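PDB 5H3K: Slr0280 protein, which is of unknown function but carries a phosphodiester glycosidase (NAGPA-type) domain, so it may hydrolyse phosphodiester-linked sugars. Local coordinates for residues A[105-110]-A[250-255]; A[172-177]-A[255-260]. All coordinates share one frame; numbering follows the deposited sequence.

Contact 1 of 2, residues A[105-110]-A[250-255]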
ATOM      1  N   GLN A 105      -7.217  -0.821 -25.262  1.00 15.14           N
ATOM      2  CA  GLN A 105      -7.911  -1.812 -26.078  1.00 20.37           C
ATOM      3  C   GLN A 105      -9.081  -2.367 -25.282  1.00 19.62           C
ATOM      4  O   GLN A 105      -8.918  -2.779 -24.132  1.00 18.39           O
ATOM      5  CB  GLN A 105      -6.972  -2.947 -26.507  1.00 21.26           C
ATOM      6  CG  GLN A 105      -6.072  -2.617 -27.695  1.00 30.83           C
ATOM      7  CD  GLN A 105      -6.828  -2.552 -29.028  1.00 37.53           C
ATOM      8  OE1 GLN A 105      -7.826  -1.838 -29.161  1.00 37.88           O
ATOM      9  NE2 GLN A 105      -6.346  -3.300 -30.022  1.00 37.69           N
ATOM     10  N   TRP A 106     -10.265  -2.348 -25.884  1.00 17.40           N
ATOM     11  CA  TRP A 106     -11.460  -2.882 -25.240  1.00 17.71           C
ATOM     12  C   TRP A 106     -12.502  -3.186 -26.316  1.00 19.28           C
ATOM     13  O   TRP A 106     -13.289  -2.313 -26.708  1.00 19.88           O
ATOM     14  CB  TRP A 106     -12.015  -1.904 -24.185  1.00 15.74           C
ATOM     15  CG  TRP A 106     -13.154  -2.476 -23.376  1.00 16.68           C
ATOM     16  CD1 TRP A 106     -13.070  -3.406 -22.375  1.00 18.07           C
ATOM     17  CD2 TRP A 106     -14.549  -2.157 -23.512  1.00 13.70           C
ATOM     18  NE1 TRP A 106     -14.329  -3.686 -21.886  1.00 16.89           N
ATOM     19  CE2 TRP A 106     -15.243  -2.934 -22.564  1.00 15.30           C
ATOM     20  CE3 TRP A 106     -15.265  -1.297 -24.342  1.00 16.21           C
ATOM     21  CZ2 TRP A 106     -16.630  -2.863 -22.431  1.00 15.60           C
ATOM     22  CZ3 TRP A 106     -16.644  -1.230 -24.202  1.00 15.46           C
ATOM     23  CH2 TRP A 106     -17.310  -2.008 -23.256  1.00 18.94           C
ATOM     24  N   PHE A 107     -12.487  -4.432 -26.785  1.00 16.96           N
ATOM     25  CA  PHE A 107     -13.340  -4.872 -27.883  1.00 17.12           C
ATOM     26  C   PHE A 107     -13.228  -3.903 -29.062  1.00 18.37           C
ATOM     27  O   PHE A 107     -14.229  -3.433 -29.599  1.00 20.50           O
ATOM     28  CB  PHE A 107     -14.782  -5.014 -27.412  1.00 13.57           C
ATOM     29  CG  PHE A 107     -14.965  -6.053 -26.329  1.00 13.60           C
ATOM     30  CD1 PHE A 107     -15.010  -7.403 -26.645  1.00 14.51           C
ATOM     31  CD2 PHE A 107     -15.087  -5.678 -25.000  1.00 15.90           C
ATOM     32  CE1 PHE A 107     -15.181  -8.366 -25.656  1.00 13.32           C
ATOM     33  CE2 PHE A 107     -15.254  -6.636 -24.002  1.00 13.89           C
ATOM     34  CZ  PHE A 107     -15.304  -7.979 -24.335  1.00 11.37           C
ATOM     35  N   SER A 108     -11.992  -3.613 -29.444  1.00 23.10           N
ATOM     36  CA  SER A 108     -11.712  -2.688 -30.532  1.00 25.25           C
ATOM     37  C   SER A 108     -10.716  -3.274 -31.534  1.00 25.08           C
ATOM     38  O   SER A 108      -9.727  -3.898 -31.146  1.00 33.61           O
ATOM     39  CB  SER A 108     -11.207  -1.355 -29.966  1.00 28.21           C
ATOM     40  OG  SER A 108     -10.361  -1.540 -28.841  1.00 26.79           O
ATOM     41  N   GLY A 109     -10.981  -3.088 -32.823  1.00 33.00           N
ATOM     42  CA  GLY A 109     -10.016  -3.478 -33.841  1.00 35.35           C
ATOM     43  C   GLY A 109      -8.813  -2.547 -33.819  1.00 38.68           C
ATOM     44  O   GLY A 109      -7.659  -2.987 -33.907  1.00 39.22           O
ATOM     45  N   ASP A 110      -9.095  -1.253 -33.692  1.00 36.11           N
ATOM     46  CA  ASP A 110      -8.069  -0.219 -33.592  1.00 31.67           C
ATOM     47  C   ASP A 110      -7.913   0.209 -32.149  1.00 35.91           C
ATOM     48  O   ASP A 110      -8.892   0.231 -31.409  1.00 33.55           O
ATOM     49  CB  ASP A 110      -8.487   1.001 -34.408  1.00 38.94           C
ATOM     50  CG  ASP A 110      -8.692   0.681 -35.866  1.00 40.29           C
ATOM     51  OD1 ASP A 110      -7.904  -0.128 -36.404  1.00 42.64           O
ATOM     52  OD2 ASP A 110      -9.639   1.234 -36.467  1.00 40.61           O
ATOM     53  N   VAL A 250      -6.324 -11.982 -18.968  1.00 12.16           N
ATOM     54  CA  VAL A 250      -7.559 -11.830 -19.729  1.00 13.08           C
ATOM     55  C   VAL A 250      -7.468 -10.672 -20.711  1.00 16.20           C
ATOM     56  O   VAL A 250      -6.984  -9.596 -20.363  1.00 16.67           O
ATOM     57  CB  VAL A 250      -8.757 -11.591 -18.791  1.00 11.09           C
ATOM     58  CG1 VAL A 250     -10.070 -11.602 -19.573  1.00 11.71           C
ATOM     59  CG2 VAL A 250      -8.790 -12.650 -17.713  1.00 12.50           C
ATOM     60  N   SER A 251      -7.943 -10.893 -21.937  1.00 13.51           N
ATOM     61  CA  SER A 251      -7.925  -9.854 -22.966  1.00 15.04           C
ATOM     62  C   SER A 251      -9.153  -9.953 -23.862  1.00 16.16           C
ATOM     63  O   SER A 251      -9.967 -10.874 -23.715  1.00 13.46           O
ATOM     64  CB  SER A 251      -6.665  -9.967 -23.811  1.00 16.49           C
ATOM     65  OG  SER A 251      -6.563 -11.267 -24.361  1.00 19.23           O
ATOM     66  N   THR A 252      -9.294  -9.007 -24.788  1.00 15.44           N
ATOM     67  CA  THR A 252     -10.465  -8.982 -25.661  1.00 13.79           C
ATOM     68  C   THR A 252     -10.070  -9.058 -27.138  1.00 17.43           C
ATOM     69  O   THR A 252      -8.922  -8.782 -27.499  1.00 15.90           O
ATOM     70  CB  THR A 252     -11.337  -7.737 -25.421  1.00 17.24           C
ATOM     71  OG1 THR A 252     -10.617  -6.561 -25.814  1.00 17.50           O
ATOM     72  CG2 THR A 252     -11.732  -7.632 -23.951  1.00 14.89           C
ATOM     73  N   LEU A 253     -11.025  -9.461 -27.975  1.00 18.48           N
ATOM     74  CA  LEU A 253     -10.841  -9.518 -29.426  1.00 17.29           C
ATOM     75  C   LEU A 253     -12.148  -9.117 -30.086  1.00 17.11           C
ATOM     76  O   LEU A 253     -13.187  -9.063 -29.427  1.00 15.74           O
ATOM     77  CB  LEU A 253     -10.456 -10.929 -29.872  1.00 17.87           C
ATOM     78  CG  LEU A 253      -9.064 -11.456 -29.514  1.00 20.25           C
ATOM     79  CD1 LEU A 253      -8.892 -12.901 -29.958  1.00 15.46           C
ATOM     80  CD2 LEU A 253      -7.978 -10.578 -30.118  1.00 22.09           C
ATOM     81  N   THR A 254     -12.097  -8.838 -31.388  1.00 18.27           N
ATOM     82  CA  THR A 254     -13.302  -8.517 -32.154  1.00 17.84           C
ATOM     83  C   THR A 254     -13.423  -9.448 -33.350  1.00 18.45           C
ATOM     84  O   THR A 254     -12.518 -10.248 -33.615  1.00 20.84           O
ATOM     85  CB  THR A 254     -13.298  -7.063 -32.673  1.00 19.33           C
ATOM     86  OG1 THR A 254     -12.074  -6.809 -33.372  1.00 22.38           O
ATOM     87  CG2 THR A 254     -13.424  -6.088 -31.524  1.00 23.60           C
ATOM     88  N   SER A 255     -14.543  -9.336 -34.063  1.00 19.89           N
ATOM     89  CA  SER A 255     -14.802 -10.139 -35.269  1.00 19.38           C
ATOM     90  C   SER A 255     -14.469 -11.621 -35.115  1.00 18.68           C
ATOM     91  O   SER A 255     -13.561 -12.123 -35.782  1.00 22.09           O
ATOM     92  CB  SER A 255     -14.031  -9.559 -36.458  1.00 23.25           C
ATOM     93  OG  SER A 255     -14.291  -8.171 -36.581  1.00 28.63           O
TER
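Thr252 uses both branches of its side chain on Phe107. The polar branch makes the one hydrogen bond between the segments. Phe107 N donates to Thr252 OG1 at 3.0 Å, and the bond is nearly straight at 171°. OG1 sits in the crowded position between the backbone N and the carbonyl carbon (chi1 66°), which leaves CG2 beside the backbone N. A second polar bond lies within the loop: Trp106 N donates to Ser108 OG at 3.1 Å and ties the turn together around Phe107. The 105-110 segment is the connection of a beta hairpin, between strands 101-105 and 112-119. It docks on the end of strand 247-253, an outermost strand of a four-stranded antiparallel sheet. The apolar part is a CH-pi contact. Thr252 CG2 lies over one face of the buried Phe107 ring, 3.7 Å from its centroid and 17° off the normal. Phe107 in turn presents its CD2 edge to the centre of the Trp106 ring, 3.6 Å above that plane. An alanine here in place of Phe107 would remove the ring, and would probably cost the face that receives the Thr252 methyl and the edge set against Trp106. Thr254 adds methyl-to-backbone packing farther along, where Thr254 CG2 comes within 3.3 Å of Phe107 C.

Contact 2 of 2, residues A[172-177]-A[255-260]; sequences SQPAFW and SPFRLV
Residues 172-177 cross from one four-stranded antiparallel sheet to another that packs against it in a beta sandwich. They leave strand 164-171 and enter strand 177-182. Strand 258-264 pairs with 164-171 in the first sheet. The tight part lies between the sheets. Leu259 CD1 sits over one face of the Trp177 indole, 3.5 Å from the centroid of the five-membered ring and 11° off its normal. The Leu259 CG is anti to the backbone N (chi1 -170°), and this aims the methyl at the indole. Val188 and Ile190 of the facing sheet also touch Leu259. Phe257 makes the second apolar contact nearer the surface. Pro174 CD rests over one face of the Phe257 ring, 3.8 Å from the centroid. At the ring edge, near its plane, Ser172 O approaches Phe257 CD1 at 3.5 Å.

The outer side is looser. Gln173 is partly exposed, and Gln173 OE1 comes only to 4.3 Å of Phe257 CE1. Arg258 points away from the 172-177 segment and folds back over the turn that contains the cis peptide before Pro256. Arg258 NH2 hydrogen-bonds to Thr254 O. Arg258 NE donates to Pro256 O at 2.9 Å, with the carbonyl oxygen near the guanidinium plane.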
ATOM      1  N   SER A 172     -21.964 -11.438 -27.924  1.00  9.79           N
ATOM      2  CA  SER A 172     -22.758 -10.719 -28.921  1.00 14.56           C
ATOM      3  C   SER A 172     -22.407  -9.231 -28.982  1.00 17.51           C
ATOM      4  O   SER A 172     -22.582  -8.582 -30.021  1.00 13.98           O
ATOM      5  CB  SER A 172     -24.245 -10.875 -28.630  1.00 13.93           C
ATOM      6  OG  SER A 172     -24.577 -10.256 -27.408  1.00 11.71           O
ATOM      7  N   GLN A 173     -21.932  -8.692 -27.860  1.00 13.14           N
ATOM      8  CA  GLN A 173     -21.581  -7.278 -27.740  1.00 16.61           C
ATOM      9  C   GLN A 173     -20.415  -7.176 -26.765  1.00 15.79           C
ATOM     10  O   GLN A 173     -20.157  -8.122 -26.003  1.00 11.83           O
ATOM     11  CB  GLN A 173     -22.762  -6.464 -27.191  1.00 12.11           C
ATOM     12  CG  GLN A 173     -24.032  -6.487 -28.044  1.00 14.14           C
ATOM     13  CD  GLN A 173     -23.856  -5.752 -29.363  1.00 16.46           C
ATOM     14  OE1 GLN A 173     -23.029  -4.844 -29.469  1.00 17.05           O
ATOM     15  NE2 GLN A 173     -24.639  -6.135 -30.371  1.00 15.70           N
ATOM     16  N   PRO A 174     -19.706  -6.038 -26.780  1.00 15.89           N
ATOM     17  CA  PRO A 174     -18.688  -5.805 -25.749  1.00 13.46           C
ATOM     18  C   PRO A 174     -19.315  -5.903 -24.365  1.00 12.84           C
ATOM     19  O   PRO A 174     -20.515  -5.638 -24.205  1.00 13.07           O
ATOM     20  CB  PRO A 174     -18.248  -4.366 -26.016  1.00 11.22           C
ATOM     21  CG  PRO A 174     -18.468  -4.182 -27.490  1.00 16.74           C
ATOM     22  CD  PRO A 174     -19.757  -4.945 -27.769  1.00 15.64           C
ATOM     23  N   ALA A 175     -18.517  -6.283 -23.374  1.00 11.87           N
ATOM     24  CA  ALA A 175     -19.039  -6.461 -22.031  1.00 11.29           C
ATOM     25  C   ALA A 175     -18.007  -6.042 -20.995  1.00 11.16           C
ATOM     26  O   ALA A 175     -16.825  -6.325 -21.145  1.00 10.24           O
ATOM     27  CB  ALA A 175     -19.452  -7.919 -21.812  1.00 11.77           C
ATOM     28  N   PHE A 176     -18.456  -5.353 -19.955  1.00  9.20           N
ATOM     29  CA  PHE A 176     -17.572  -5.036 -18.841  1.00  9.95           C
ATOM     30  C   PHE A 176     -17.229  -6.320 -18.093  1.00 12.33           C
ATOM     31  O   PHE A 176     -18.061  -7.222 -17.979  1.00 13.74           O
ATOM     32  CB  PHE A 176     -18.261  -4.064 -17.902  1.00 10.87           C
ATOM     33  CG  PHE A 176     -18.689  -2.790 -18.567  1.00 11.11           C
ATOM     34  CD1 PHE A 176     -17.816  -2.108 -19.403  1.00 14.66           C
ATOM     35  CD2 PHE A 176     -19.966  -2.288 -18.377  1.00 16.30           C
ATOM     36  CE1 PHE A 176     -18.199  -0.922 -20.023  1.00 14.21           C
ATOM     37  CE2 PHE A 176     -20.362  -1.094 -18.992  1.00 20.40           C
ATOM     38  CZ  PHE A 176     -19.475  -0.416 -19.816  1.00 15.27           C
ATOM     39  N   TRP A 177     -16.010  -6.405 -17.578  1.00  9.13           N
ATOM     40  CA  TRP A 177     -15.604  -7.588 -16.834  1.00  9.41           C
ATOM     41  C   TRP A 177     -14.535  -7.252 -15.802  1.00 12.96           C
ATOM     42  O   TRP A 177     -13.876  -6.208 -15.888  1.00  9.34           O
ATOM     43  CB  TRP A 177     -15.111  -8.682 -17.798  1.00 11.24           C
ATOM     44  CG  TRP A 177     -13.996  -8.209 -18.681  1.00  9.41           C
ATOM     45  CD1 TRP A 177     -14.115  -7.555 -19.885  1.00 10.00           C
ATOM     46  CD2 TRP A 177     -12.592  -8.326 -18.421  1.00 10.91           C
ATOM     47  NE1 TRP A 177     -12.863  -7.272 -20.391  1.00 12.83           N
ATOM     48  CE2 TRP A 177     -11.921  -7.733 -19.520  1.00 12.14           C
ATOM     49  CE3 TRP A 177     -11.845  -8.878 -17.377  1.00 11.58           C
ATOM     50  CZ2 TRP A 177     -10.525  -7.680 -19.587  1.00 13.78           C
ATOM     51  CZ3 TRP A 177     -10.458  -8.818 -17.452  1.00 15.73           C
ATOM     52  CH2 TRP A 177      -9.814  -8.218 -18.549  1.00 15.44           C
ATOM     53  N   SER A 255     -14.543  -9.336 -34.063  1.00 19.89           N
ATOM     54  CA  SER A 255     -14.802 -10.139 -35.269  1.00 19.38           C
ATOM     55  C   SER A 255     -14.469 -11.621 -35.115  1.00 18.68           C
ATOM     56  O   SER A 255     -13.561 -12.123 -35.782  1.00 22.09           O
ATOM     57  CB  SER A 255     -14.031  -9.559 -36.458  1.00 23.25           C
ATOM     58  OG  SER A 255     -14.291  -8.171 -36.581  1.00 28.63           O
ATOM     59  N   PRO A 256     -15.192 -12.329 -34.226  1.00 16.53           N
ATOM     60  CA  PRO A 256     -16.289 -11.810 -33.412  1.00 13.35           C
ATOM     61  C   PRO A 256     -15.792 -11.329 -32.049  1.00 16.37           C
ATOM     62  O   PRO A 256     -14.660 -11.647 -31.655  1.00 14.97           O
ATOM     63  CB  PRO A 256     -17.171 -13.045 -33.232  1.00 15.56           C
ATOM     64  CG  PRO A 256     -16.168 -14.160 -33.112  1.00 17.88           C
ATOM     65  CD  PRO A 256     -14.991 -13.772 -34.001  1.00 16.67           C
ATOM     66  N   PHE A 257     -16.624 -10.561 -31.351  1.00 12.46           N
ATOM     67  CA  PHE A 257     -16.307 -10.144 -29.984  1.00 14.48           C
ATOM     68  C   PHE A 257     -15.988 -11.388 -29.146  1.00 15.37           C
ATOM     69  O   PHE A 257     -16.751 -12.362 -29.160  1.00 11.81           O
ATOM     70  CB  PHE A 257     -17.502  -9.436 -29.357  1.00 11.57           C
ATOM     71  CG  PHE A 257     -17.852  -8.117 -29.998  1.00 15.00           C
ATOM     72  CD1 PHE A 257     -19.144  -7.876 -30.440  1.00 14.30           C
ATOM     73  CD2 PHE A 257     -16.905  -7.110 -30.121  1.00 14.51           C
ATOM     74  CE1 PHE A 257     -19.487  -6.664 -31.017  1.00 17.90           C
ATOM     75  CE2 PHE A 257     -17.243  -5.885 -30.696  1.00 15.96           C
ATOM     76  CZ  PHE A 257     -18.533  -5.665 -31.148  1.00 15.44           C
ATOM     77  N   ARG A 258     -14.869 -11.354 -28.422  1.00 13.24           N
ATOM     78  CA  ARG A 258     -14.451 -12.487 -27.608  1.00 10.79           C
ATOM     79  C   ARG A 258     -13.752 -12.017 -26.336  1.00 13.01           C
ATOM     80  O   ARG A 258     -12.947 -11.083 -26.369  1.00 13.23           O
ATOM     81  CB  ARG A 258     -13.478 -13.372 -28.397  1.00 13.58           C
ATOM     82  CG  ARG A 258     -14.116 -14.290 -29.444  1.00 15.19           C
ATOM     83  CD  ARG A 258     -13.072 -14.822 -30.411  1.00 16.96           C
ATOM     84  NE  ARG A 258     -12.700 -13.815 -31.407  1.00 18.56           N
ATOM     85  CZ  ARG A 258     -11.690 -13.938 -32.259  1.00 19.13           C
ATOM     86  NH1 ARG A 258     -10.929 -15.023 -32.234  1.00 20.13           N
ATOM     87  NH2 ARG A 258     -11.435 -12.965 -33.126  1.00 20.73           N
ATOM     88  N   LEU A 259     -14.062 -12.656 -25.211  1.00 12.82           N
ATOM     89  CA  LEU A 259     -13.241 -12.486 -24.023  1.00 12.04           C
ATOM     90  C   LEU A 259     -12.314 -13.690 -23.981  1.00 11.65           C
ATOM     91  O   LEU A 259     -12.768 -14.836 -23.975  1.00 11.72           O
ATOM     92  CB  LEU A 259     -14.088 -12.407 -22.747  1.00 11.83           C
ATOM     93  CG  LEU A 259     -13.320 -11.977 -21.488  1.00 12.59           C
ATOM     94  CD1 LEU A 259     -12.899 -10.516 -21.584  1.00 11.41           C
ATOM     95  CD2 LEU A 259     -14.122 -12.218 -20.215  1.00 11.36           C
ATOM     96  N   VAL A 260     -11.009 -13.433 -23.984  1.00  9.47           N
ATOM     97  CA  VAL A 260     -10.027 -14.502 -23.997  1.00 10.73           C
ATOM     98  C   VAL A 260      -9.415 -14.652 -22.608  1.00 12.69           C
ATOM     99  O   VAL A 260      -8.840 -13.701 -22.069  1.00 14.38           O
ATOM    100  CB  VAL A 260      -8.919 -14.200 -25.014  1.00 13.82           C
ATOM    101  CG1 VAL A 260      -7.918 -15.336 -25.057  1.00 15.98           C
ATOM    102  CG2 VAL A 260      -9.521 -13.982 -26.384  1.00 12.77           C
TER

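How the contacts relate
Both contacts lie at the same end of the sandwich, with centres 7 Å apart, and share Ser255 at the turn. Their strands 247-253 and 258-264 are sheet neighbours, probably joined by Ser251 O to Val260 N and Leu253 N to Arg258 O. Both are partly buried. Contact 1 attaches a hairpin loop from a neighbouring sheet to the edge strand, uses a backbone-to-threonine bond as well as packing, and runs out to exposed Leu253 and Gly109. Contact 2 reaches between the two sheets and is mostly apolar: Trp177 and Leu259 are buried, Phe257 partly exposed. The two merge where Pro174 touches Trp106 and Phe107, Trp106 meets Phe176 ring to ring, and Trp177 packs against Thr252.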